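Peptidase M42 (Thaumarchaeota archaeon SCGC AB-539-E09, PDB 5DS0) probably works as a TET-type aminopeptidase of the M42 family, a twelve-subunit, cobalt-bound enzyme that would trim residues from the N-terminal ends of peptides. Local coordinates at residues Gly81-Asn86 with Ile138-Thr143; Phe179-Gly184 with Leu236-Ala241; Gly261-Asp266 with Ser314-Ile319. All coordinates share one frame; numbering follows the deposited sequence.

Contact 1: Gly81-Asn86 with Ile138-Thr143; sequences GYLTFN and IDIGAT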
loop_
_atom_site.group_PDB
_atom_site.type_symbol
_atom_site.label_atom_id
_atom_site.label_comp_id
_atom_site.label_asym_id
_atom_site.label_seq_id
_atom_site.Cartn_x
_atom_site.Cartn_y
_atom_site.Cartn_z
ATOM N N GLY C 81 -30.145 -10.557 23.385
ATOM C CA GLY C 81 -31.449 -10.744 22.726
ATOM C C GLY C 81 -31.480 -10.489 21.231
ATOM O O GLY C 81 -32.531 -10.172 20.648
ATOM N N TYR C 82 -30.319 -10.616 20.608
ATOM C CA TYR C 82 -30.176 -10.417 19.181
ATOM C C TYR C 82 -29.948 -11.773 18.570
ATOM O O TYR C 82 -29.454 -12.673 19.230
ATOM C CB TYR C 82 -29.001 -9.488 18.889
ATOM C CG TYR C 82 -29.325 -8.049 19.204
ATOM C CD1 TYR C 82 -29.286 -7.565 20.509
ATOM C CD2 TYR C 82 -29.705 -7.161 18.188
ATOM C CE1 TYR C 82 -29.601 -6.243 20.792
ATOM C CE2 TYR C 82 -30.010 -5.831 18.457
ATOM C CZ TYR C 82 -29.961 -5.376 19.759
ATOM O OH TYR C 82 -30.269 -4.055 20.005
ATOM N N LEU C 83 -30.303 -11.915 17.307
ATOM C CA LEU C 83 -30.099 -13.166 16.623
ATOM C C LEU C 83 -28.949 -13.012 15.660
ATOM O O LEU C 83 -28.856 -12.003 15.000
ATOM C CB LEU C 83 -31.348 -13.540 15.836
ATOM C CG LEU C 83 -32.676 -13.362 16.574
ATOM C CD1 LEU C 83 -33.844 -13.764 15.692
ATOM C CD2 LEU C 83 -32.729 -14.137 17.880
ATOM N N THR C 84 -28.088 -14.013 15.569
ATOM C CA THR C 84 -27.156 -14.110 14.448
ATOM C C THR C 84 -27.813 -15.025 13.430
ATOM O O THR C 84 -28.715 -15.784 13.763
ATOM C CB THR C 84 -25.805 -14.705 14.860
ATOM O OG1 THR C 84 -26.009 -16.011 15.423
ATOM C CG2 THR C 84 -25.132 -13.816 15.888
ATOM N N PHE C 85 -27.371 -14.952 12.183
ATOM C CA PHE C 85 -27.994 -15.746 11.131
ATOM C C PHE C 85 -26.985 -16.198 10.085
ATOM O O PHE C 85 -25.985 -15.536 9.876
ATOM C CB PHE C 85 -29.101 -14.930 10.455
ATOM C CG PHE C 85 -28.617 -13.663 9.813
ATOM C CD1 PHE C 85 -28.131 -13.666 8.511
ATOM C CD2 PHE C 85 -28.640 -12.482 10.499
ATOM C CE1 PHE C 85 -27.669 -12.505 7.920
ATOM C CE2 PHE C 85 -28.188 -11.311 9.917
ATOM C CZ PHE C 85 -27.699 -11.318 8.626
ATOM N N ASN C 86 -27.287 -17.294 9.408
ATOM C CA ASN C 86 -26.602 -17.635 8.179
ATOM C C ASN C 86 -27.521 -17.375 7.016
ATOM O O ASN C 86 -28.745 -17.385 7.167
ATOM C CB ASN C 86 -26.172 -19.082 8.201
ATOM C CG ASN C 86 -24.894 -19.283 8.994
ATOM O OD1 ASN C 86 -23.887 -18.661 8.700
ATOM N ND2 ASN C 86 -24.933 -20.147 9.998
ATOM N N ILE C 138 -29.947 -9.792 13.735
ATOM C CA ILE C 138 -31.327 -9.429 13.614
ATOM C C ILE C 138 -31.802 -8.972 14.967
ATOM O O ILE C 138 -31.629 -9.660 15.976
ATOM C CB ILE C 138 -32.142 -10.616 13.087
ATOM C CG1 ILE C 138 -31.786 -10.834 11.619
ATOM C CG2 ILE C 138 -33.632 -10.374 13.210
ATOM C CD1 ILE C 138 -31.990 -12.247 11.165
ATOM N N ASP C 139 -32.421 -7.802 14.958
ATOM C CA ASP C 139 -32.975 -7.187 16.137
ATOM C C ASP C 139 -34.454 -7.444 16.107
ATOM O O ASP C 139 -35.134 -7.027 15.175
ATOM C CB ASP C 139 -32.706 -5.688 16.099
ATOM C CG ASP C 139 -33.163 -4.975 17.350
ATOM O OD1 ASP C 139 -33.848 -5.589 18.199
ATOM O OD2 ASP C 139 -32.826 -3.784 17.496
ATOM N N ILE C 140 -34.959 -8.110 17.141
ATOM C CA ILE C 140 -36.392 -8.407 17.228
ATOM C C ILE C 140 -37.067 -7.635 18.364
ATOM O O ILE C 140 -38.188 -7.964 18.755
ATOM C CB ILE C 140 -36.659 -9.917 17.383
ATOM C CG1 ILE C 140 -35.975 -10.457 18.641
ATOM C CG2 ILE C 140 -36.155 -10.660 16.165
ATOM C CD1 ILE C 140 -36.471 -11.817 19.077
ATOM N N GLY C 141 -36.397 -6.601 18.863
ATOM C CA GLY C 141 -36.963 -5.730 19.886
ATOM C C GLY C 141 -36.819 -6.301 21.276
ATOM O O GLY C 141 -37.461 -5.828 22.219
ATOM N N ALA C 142 -35.951 -7.297 21.411
ATOM C CA ALA C 142 -35.749 -7.942 22.698
ATOM C C ALA C 142 -34.660 -7.211 23.461
ATOM O O ALA C 142 -33.822 -6.546 22.860
ATOM C CB ALA C 142 -35.382 -9.398 22.504
ATOM N N THR C 143 -34.697 -7.326 24.786
ATOM C CA THR C 143 -33.729 -6.648 25.660
ATOM C C THR C 143 -32.864 -7.630 26.462
ATOM O O THR C 143 -32.073 -7.209 27.286
ATOM C CB THR C 143 -34.440 -5.677 26.635
ATOM O OG1 THR C 143 -35.424 -6.393 27.381
ATOM C CG2 THR C 143 -35.126 -4.553 25.886
#
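The contact belongs to the six-stranded antiparallel beta barrel, where strand 82-88 pairs with strand 137-139. Its register rests on Leu83 and Ile138, an antiparallel hydrogen-bonded pair. Leu83 N donates to Ile138 O over 2.9 Å, almost straight at 176° and within the carbonyl plane; in the return bond Ile138 N lies 2.8 Å from Leu83 O.

On the sheet face that carries Leu83 and Ile138 the contact is apolar. Ile138 holds CG1 beside its backbone N, so its CD1 arm crosses Phe85 at roughly a right angle and meets the ring at CD2, 3.4 Å away. Phe85 also takes an edge-to-face partner in Phe72. Further along, Leu83 CD1 reaches Ile140 CG2 at 3.9 Å, again with the two side chains crossed.

The other face bears Tyr82 and Asp139, which lie alongside each other and point the same way. Tyr82 CE2 is 3.4 Å from Asp139 CG, and the ring and carboxylate planes are 48° apart. The carboxylate also serves the assembly: in a neighbouring subunit, Arg322 forms a salt bridge to OD1 and His323 a hydrogen bond to OD2. This part of the barrel thus lies at a subunit interface.

Beyond the strand the chain turns. Ala142 CB comes within 3.5 Å of Gly81 O, and Asp139, its CG anti to the backbone N, closes an Asx turn: Gly141 N donates to Asp139 OD1 over 2.8 Å, from above the carboxylate plane.

Contact 2: Phe179-Gly184 with Leu236-Ala241; sequences FDDRIG and LEVDIA. With CO (cobalt (II) ion), chain T; CO (cobalt (II) ion), chain U.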
loop_
_atom_site.group_PDB
_atom_site.type_symbol
_atom_site.label_atom_id
_atom_site.label_comp_id
_atom_site.label_asym_id
_atom_site.label_seq_id
_atom_site.Cartn_x
_atom_site.Cartn_y
_atom_site.Cartn_z
ATOM N N PHE C 179 -39.848 -13.260 -6.671
ATOM C CA PHE C 179 -40.112 -13.494 -8.084
ATOM C C PHE C 179 -39.229 -14.640 -8.572
ATOM O O PHE C 179 -39.682 -15.463 -9.347
ATOM C CB PHE C 179 -39.866 -12.253 -8.922
ATOM C CG PHE C 179 -40.886 -11.172 -8.722
ATOM C CD1 PHE C 179 -42.237 -11.457 -8.755
ATOM C CD2 PHE C 179 -40.495 -9.861 -8.542
ATOM C CE1 PHE C 179 -43.172 -10.460 -8.586
ATOM C CE2 PHE C 179 -41.431 -8.861 -8.374
ATOM C CZ PHE C 179 -42.769 -9.164 -8.385
ATOM N N ASP C 180 -37.986 -14.681 -8.104
ATOM C CA ASP C 180 -37.081 -15.776 -8.363
ATOM C C ASP C 180 -37.372 -16.844 -7.334
ATOM O O ASP C 180 -36.953 -16.695 -6.189
ATOM C CB ASP C 180 -35.645 -15.270 -8.215
ATOM C CG ASP C 180 -34.605 -16.342 -8.433
ATOM O OD1 ASP C 180 -34.939 -17.438 -8.943
ATOM O OD2 ASP C 180 -33.429 -16.077 -8.089
ATOM N N ASP C 181 -38.071 -17.927 -7.685
ATOM C CA ASP C 181 -38.567 -18.209 -9.030
ATOM C C ASP C 181 -40.049 -18.617 -8.989
ATOM O O ASP C 181 -40.494 -19.515 -9.703
ATOM C CB ASP C 181 -37.711 -19.293 -9.663
ATOM C CG ASP C 181 -38.044 -19.555 -11.132
ATOM O OD1 ASP C 181 -38.637 -18.683 -11.802
ATOM O OD2 ASP C 181 -37.681 -20.653 -11.599
ATOM N N ARG C 182 -40.815 -17.928 -8.151
ATOM C CA ARG C 182 -42.236 -18.202 -8.029
ATOM C C ARG C 182 -42.967 -17.681 -9.245
ATOM O O ARG C 182 -44.025 -18.212 -9.600
ATOM C CB ARG C 182 -42.797 -17.634 -6.730
ATOM C CG ARG C 182 -42.357 -18.471 -5.537
ATOM C CD ARG C 182 -42.701 -17.864 -4.191
ATOM N NE ARG C 182 -41.873 -18.435 -3.136
ATOM C CZ ARG C 182 -41.815 -17.986 -1.884
ATOM N NH1 ARG C 182 -42.570 -16.970 -1.491
ATOM N NH2 ARG C 182 -40.999 -18.566 -1.009
ATOM N N ILE C 183 -42.393 -16.693 -9.924
ATOM C CA ILE C 183 -42.968 -16.247 -11.175
ATOM C C ILE C 183 -42.847 -17.350 -12.221
ATOM O O ILE C 183 -43.749 -17.520 -13.037
ATOM C CB ILE C 183 -42.353 -14.928 -11.690
ATOM C CG1 ILE C 183 -43.263 -14.289 -12.734
ATOM C CG2 ILE C 183 -40.990 -15.157 -12.306
ATOM C CD1 ILE C 183 -44.610 -13.823 -12.190
ATOM N N GLY C 184 -41.758 -18.112 -12.189
ATOM C CA GLY C 184 -41.617 -19.275 -13.070
ATOM C C GLY C 184 -42.626 -20.367 -12.744
ATOM O O GLY C 184 -43.213 -20.972 -13.642
ATOM N N LEU C 236 -38.068 -22.618 -16.269
ATOM C CA LEU C 236 -38.510 -21.228 -16.194
ATOM C C LEU C 236 -37.818 -20.557 -15.045
ATOM O O LEU C 236 -37.838 -21.060 -13.934
ATOM C CB LEU C 236 -40.003 -21.172 -15.986
ATOM C CG LEU C 236 -40.720 -21.806 -17.167
ATOM C CD1 LEU C 236 -42.091 -22.364 -16.820
ATOM C CD2 LEU C 236 -40.831 -20.791 -18.269
ATOM N N GLU C 237 -37.168 -19.444 -15.325
ATOM C CA GLU C 237 -36.373 -18.737 -14.337
ATOM C C GLU C 237 -36.562 -17.242 -14.549
ATOM O O GLU C 237 -37.300 -16.819 -15.438
ATOM C CB GLU C 237 -34.888 -19.088 -14.474
ATOM C CG GLU C 237 -34.320 -20.042 -13.430
ATOM C CD GLU C 237 -34.263 -19.531 -11.979
ATOM O OE1 GLU C 237 -34.627 -18.388 -11.675
ATOM O OE2 GLU C 237 -33.799 -20.315 -11.130
ATOM N N VAL C 238 -35.891 -16.460 -13.716
ATOM C CA VAL C 238 -35.794 -15.049 -13.922
ATOM C C VAL C 238 -34.460 -14.764 -14.602
ATOM O O VAL C 238 -33.555 -15.575 -14.566
ATOM C CB VAL C 238 -35.883 -14.280 -12.598
ATOM C CG1 VAL C 238 -37.256 -14.441 -11.996
ATOM C CG2 VAL C 238 -34.811 -14.735 -11.628
ATOM N N ASP C 239 -34.371 -13.609 -15.244
ATOM C CA ASP C 239 -33.142 -13.138 -15.852
ATOM C C ASP C 239 -32.819 -11.834 -15.165
ATOM O O ASP C 239 -33.732 -11.067 -14.824
ATOM C CB ASP C 239 -33.353 -12.887 -17.352
ATOM C CG ASP C 239 -32.212 -13.419 -18.215
ATOM O OD1 ASP C 239 -31.028 -13.290 -17.810
ATOM O OD2 ASP C 239 -32.512 -13.954 -19.316
ATOM N N ILE C 240 -31.540 -11.584 -14.923
ATOM C CA ILE C 240 -31.140 -10.317 -14.363
ATOM C C ILE C 240 -31.342 -9.298 -15.463
ATOM O O ILE C 240 -30.774 -9.429 -16.540
ATOM C CB ILE C 240 -29.676 -10.313 -13.908
ATOM C CG1 ILE C 240 -29.444 -11.288 -12.739
ATOM C CG2 ILE C 240 -29.277 -8.910 -13.483
ATOM C CD1 ILE C 240 -28.711 -12.566 -13.118
ATOM N N ALA C 241 -32.168 -8.293 -15.203
ATOM C CA ALA C 241 -32.506 -7.311 -16.218
ATOM C C ALA C 241 -31.560 -6.133 -16.147
ATOM O O ALA C 241 -31.467 -5.465 -15.102
ATOM C CB ALA C 241 -33.928 -6.839 -16.042
HETATM CO CO CO T . -33.653 -18.877 -9.463
HETATM CO CO CO U . -32.005 -17.220 -7.706
#
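Two carboxylates that bind cobalt and a third stacked on one of them make up this part of the dicobalt site. That of Asp180 bridges the metals, with OD1 2.0 Å from the cobalt of chain T and OD2 1.9 Å from the cobalt of chain U. Glu237 binds the chain T ion through both oxygens, OE1 at 2.5 Å and OE2 at 2.2 Å, and its plane is turned 63° from that of Asp180. One face of the Glu237 carboxylate is covered by Asp181, whose own carboxylate stacks on it nearly parallel, 7° apart, with Asp181 OD2 3.6 Å from Glu237 CD.

Second-shell bonds fix these groups. Glu237, bent at chi2, folds back so that OE1 accepts from Val238 N at 3.1 Å through its anti lone pair, while Asp181 OD2 accepts from the backbone N of His66. The bound cobalt and that N-H would help to offset the charge gathered here. A cis peptide joins Asp180 to Asp181, as in related clan members, and both residues hold CG anti to the backbone N. Val238 CG2 packs against Asp180 CB at 3.6 Å.

His66 also binds the chain T cobalt, and Glu215 and His325 bind the other. Helix segment 179-184 and strand segment 236-240 cross at 136°, with Ile183 CG2 on Val238 CG1. Helix 2-15 packs on Phe179 and Ile183, and strands 60-66 and 314-322 bond to strand 232-240.

Contact 3: Gly261-Asp266 with Ser314-Ile319; sequences GLVTYD and SVVITI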
loop_
_atom_site.group_PDB
_atom_site.type_symbol
_atom_site.label_atom_id
_atom_site.label_comp_id
_atom_site.label_asym_id
_atom_site.label_seq_id
_atom_site.Cartn_x
_atom_site.Cartn_y
_atom_site.Cartn_z
ATOM N N GLY C 261 -37.053 -14.087 -22.078
ATOM C CA GLY C 261 -35.714 -14.353 -22.548
ATOM C C GLY C 261 -35.523 -15.817 -22.859
ATOM O O GLY C 261 -36.268 -16.675 -22.393
ATOM N N LEU C 262 -34.516 -16.094 -23.674
ATOM C CA LEU C 262 -34.079 -17.456 -23.939
ATOM C C LEU C 262 -32.595 -17.505 -23.682
ATOM O O LEU C 262 -31.822 -16.748 -24.257
ATOM C CB LEU C 262 -34.364 -17.827 -25.378
ATOM C CG LEU C 262 -33.891 -19.219 -25.753
ATOM C CD1 LEU C 262 -34.763 -20.260 -25.085
ATOM C CD2 LEU C 262 -33.934 -19.405 -27.257
ATOM N N VAL C 263 -32.196 -18.398 -22.803
ATOM C CA VAL C 263 -30.813 -18.455 -22.387
ATOM C C VAL C 263 -30.041 -19.312 -23.374
ATOM O O VAL C 263 -30.316 -20.517 -23.498
ATOM C CB VAL C 263 -30.679 -19.037 -20.974
ATOM C CG1 VAL C 263 -29.219 -19.117 -20.565
ATOM C CG2 VAL C 263 -31.442 -18.199 -19.982
ATOM N N THR C 264 -29.043 -18.708 -24.001
ATOM C CA THR C 264 -28.204 -19.361 -24.983
ATOM C C THR C 264 -26.939 -19.971 -24.386
ATOM O O THR C 264 -26.241 -20.731 -25.056
ATOM C CB THR C 264 -27.751 -18.349 -26.040
ATOM O OG1 THR C 264 -27.037 -17.275 -25.410
ATOM C CG2 THR C 264 -28.948 -17.780 -26.767
ATOM N N TYR C 265 -26.607 -19.583 -23.152
ATOM C CA TYR C 265 -25.461 -20.128 -22.432
ATOM C C TYR C 265 -25.511 -19.703 -20.977
ATOM O O TYR C 265 -25.812 -18.567 -20.677
ATOM C CB TYR C 265 -24.124 -19.671 -23.034
ATOM C CG TYR C 265 -22.973 -19.983 -22.120
ATOM C CD1 TYR C 265 -22.523 -21.282 -21.981
ATOM C CD2 TYR C 265 -22.363 -18.998 -21.348
ATOM C CE1 TYR C 265 -21.478 -21.595 -21.121
ATOM C CE2 TYR C 265 -21.322 -19.302 -20.473
ATOM C CZ TYR C 265 -20.885 -20.603 -20.374
ATOM O OH TYR C 265 -19.870 -20.948 -19.529
ATOM N N ASP C 266 -25.224 -20.633 -20.077
ATOM C CA ASP C 266 -25.005 -20.285 -18.687
ATOM C C ASP C 266 -23.983 -21.239 -18.078
ATOM O O ASP C 266 -23.603 -22.240 -18.694
ATOM C CB ASP C 266 -26.333 -20.165 -17.895
ATOM C CG ASP C 266 -26.983 -21.515 -17.544
ATOM O OD1 ASP C 266 -26.374 -22.249 -16.746
ATOM O OD2 ASP C 266 -28.122 -21.832 -18.003
ATOM N N SER C 314 -32.611 -29.597 -22.905
ATOM C CA SER C 314 -33.258 -28.599 -22.071
ATOM C C SER C 314 -32.921 -27.206 -22.517
ATOM O O SER C 314 -31.917 -26.980 -23.195
ATOM C CB SER C 314 -32.828 -28.753 -20.611
ATOM O OG SER C 314 -32.880 -30.110 -20.215
ATOM N N VAL C 315 -33.776 -26.275 -22.122
ATOM C CA VAL C 315 -33.582 -24.887 -22.450
ATOM C C VAL C 315 -34.157 -24.053 -21.316
ATOM O O VAL C 315 -35.114 -24.455 -20.695
ATOM C CB VAL C 315 -34.232 -24.577 -23.817
ATOM C CG1 VAL C 315 -35.705 -24.230 -23.685
ATOM C CG2 VAL C 315 -33.485 -23.476 -24.526
ATOM N N VAL C 316 -33.544 -22.910 -21.029
ATOM C CA VAL C 316 -34.067 -22.018 -19.990
ATOM C C VAL C 316 -34.776 -20.824 -20.609
ATOM O O VAL C 316 -34.228 -20.129 -21.455
ATOM C CB VAL C 316 -32.970 -21.480 -19.064
ATOM C CG1 VAL C 316 -33.575 -20.641 -17.958
ATOM C CG2 VAL C 316 -32.156 -22.614 -18.468
ATOM N N ILE C 317 -36.008 -20.604 -20.165
ATOM C CA ILE C 317 -36.814 -19.483 -20.611
ATOM C C ILE C 317 -37.030 -18.582 -19.416
ATOM O O ILE C 317 -37.378 -19.062 -18.350
ATOM C CB ILE C 317 -38.155 -19.967 -21.147
ATOM C CG1 ILE C 317 -37.924 -20.723 -22.453
ATOM C CG2 ILE C 317 -39.084 -18.791 -21.379
ATOM C CD1 ILE C 317 -39.094 -21.568 -22.919
ATOM N N THR C 318 -36.870 -17.277 -19.606
ATOM C CA THR C 318 -36.777 -16.360 -18.474
ATOM C C THR C 318 -37.695 -15.165 -18.549
ATOM O O THR C 318 -38.035 -14.700 -19.634
ATOM C CB THR C 318 -35.352 -15.788 -18.342
ATOM O OG1 THR C 318 -35.026 -15.043 -19.522
ATOM C CG2 THR C 318 -34.336 -16.903 -18.156
ATOM N N ILE C 319 -38.104 -14.679 -17.386
ATOM C CA ILE C 319 -38.759 -13.384 -17.277
ATOM C C ILE C 319 -37.770 -12.365 -16.714
ATOM O O ILE C 319 -37.288 -12.519 -15.593
ATOM C CB ILE C 319 -39.995 -13.427 -16.367
ATOM C CG1 ILE C 319 -41.099 -14.284 -16.992
ATOM C CG2 ILE C 319 -40.534 -12.025 -16.150
ATOM C CD1 ILE C 319 -41.058 -15.722 -16.534
#
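Segments 261-263 and 314-319 run antiparallel at 148°, their axes 4.6 Å apart at the closest, as neighbouring strands of the mixed sheet that also carries the metal site. Gly261 and Thr318 form a hydrogen-bonded pair. Gly261 N gives a 2.7 Å bond to Thr318 O, in the carbonyl plane and on a lone pair; the return bond, Thr318 N to Gly261 O at 2.9 Å, comes in from above the carbonyl plane, 41° out of it. A third bond joins Val263 N to Val316 O at 3.0 Å, nearly along the C=O axis. At Thr264 the chain turns a corner and leaves this pairing.

Side chains alternate between the faces. With Leu262 and Ile317 on one, Leu262 has CG anti to the backbone N, and its CD1 branch meets Val315 CG2 at 3.5 Å, the two crossing at about a right angle. Helix 273-285 covers Leu262 with Lys276, Val279 and Ile280.

Val263, Val316 and Thr318 share the other face. Val263 CG2, anti to the carbonyl carbon, touches both neighbours, 3.7 Å from Val316 CB. Thr318 splits its branches: OG1, in the crowded position between backbone N and carbonyl carbon, bonds to Asp239 OD2 of the adjoining strand, whereas CG2 turns to Val263 CG2, also 3.7 Å away.

Along the chain the three contacts come one after another. Contact 1 stands apart in the barrel: its centre is about 31 Å from that of contact 2 and about 40 Å from that of contact 3, on the opposite side of the chain's centre from contact 3. Contacts 2 and 3 have centres about 11 Å apart and share the mixed sheet, where strands 232-240 and 314-322 run side by side. They touch directly, Glu237 O lying 3.0 Å from Ile319 N in a probable hydrogen bond. Barrel and sheet are thus separate parts of one chain, yet between subunits they meet: barrel residue Asp139 pairs with Arg322, at the end of strand 314-322 of a neighbouring subunit.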